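Local structure of preproptth (Bombyx mori, 5AOQ) at the interface of chains A and B. The protein is the precursor of prothoracicotropic hormone, a cystine-knot neurohormone that is perceived by the receptor tyrosine kinase Torso and controls the timing of metamorphosis. Residues are numbered along the deposited sequence; one frame, centred on the assembly and turned at random. Chains: chain A/B, Preproptth.

The interface of chains A and B. Residues chain A 16, 95, 97; chain B 95, 97-98.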
# COMPACT_ATOMS: atom_id res chain seq x y z
N THR A 16 -29.96 -9.05 -14.30
CA THR A 16 -28.52 -8.92 -14.09
C THR A 16 -27.71 -9.40 -15.29
O THR A 16 -28.19 -10.20 -16.09
CB THR A 16 -28.08 -9.71 -12.84
OG1 THR A 16 -28.53 -11.06 -12.95
CG2 THR A 16 -28.65 -9.08 -11.58
N ALA A 95 -17.71 -5.17 -11.43
CA ALA A 95 -19.04 -5.73 -11.55
C ALA A 95 -19.67 -5.27 -12.86
O ALA A 95 -19.21 -4.29 -13.45
CB ALA A 95 -19.91 -5.32 -10.37
N LEU A 97 -23.20 -4.01 -13.82
CA LEU A 97 -24.53 -3.60 -13.39
C LEU A 97 -25.43 -3.39 -14.60
O LEU A 97 -24.95 -3.27 -15.73
CB LEU A 97 -24.45 -2.32 -12.56
CG LEU A 97 -23.43 -2.34 -11.42
CD1 LEU A 97 -23.40 -0.99 -10.71
CD2 LEU A 97 -23.74 -3.46 -10.43
N ALA B 95 -20.59 -4.33 -4.74
CA ALA B 95 -21.78 -4.24 -5.57
C ALA B 95 -22.92 -4.97 -4.90
O ALA B 95 -22.70 -5.79 -4.01
CB ALA B 95 -21.51 -4.82 -6.96
N LEU B 97 -26.10 -7.37 -5.99
CA LEU B 97 -26.58 -8.14 -7.14
C LEU B 97 -27.65 -9.14 -6.72
O LEU B 97 -27.64 -9.65 -5.60
CB LEU B 97 -25.40 -8.85 -7.81
CG LEU B 97 -24.24 -7.93 -8.21
CD1 LEU B 97 -23.01 -8.71 -8.64
CD2 LEU B 97 -24.68 -6.97 -9.31
N CYS B 98 -28.58 -9.42 -7.63
CA CYS B 98 -29.75 -10.24 -7.31
C CYS B 98 -29.54 -11.72 -7.63
O CYS B 98 -30.30 -12.32 -8.40
CB CYS B 98 -30.98 -9.72 -8.06
SG CYS B 98 -32.57 -10.41 -7.48
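A:Leu97 and B:Leu97 both hold CG beside the backbone N and opposite the carbonyl carbon (chi1 -50° and -54°), and with CD1 continuing the chain anti to CA, the second torsion turns CD2 to the partner. The side chains cross at about a right angle, CD2 of A:Leu97 lying 3.8 Å from CD2 of B:Leu97, a van der Waals contact. Leucine suits this place: its branched end offers an apolar surface, and in A:Leu97 CD2 makes the contact while CD1 heads away from B:Leu97.

Two residues earlier on the same strands, 85-97 in chain A and 86-97 in chain B, the short side chains of A:Ala95 and B:Ala95 point at each other, methyl to methyl, with CB to CB at 3.8 Å. A side chain of one carbon probably allows the strands to approach here, and the alternation of an extended strand puts residues 95 and 97 on the same face. The pairing of like residues is consistent with a dimer of the mature cystine-knot hormone, although the interface as a whole departs from exact two-fold symmetry.

Beyond the strand ends, A:Thr16, in a loop of chain A, lies beside the backbone after B:Leu97. Threonine's beta-branch offers a methyl to B:Cys98, while OG1 sits between its own backbone N and carbonyl carbon. B:Cys98 is disulfide-bonded to B:Cys48, which probably helps fix this backbone. CG2 of A:Thr16 stands 4.0 Å from the backbone N of B:Cys98.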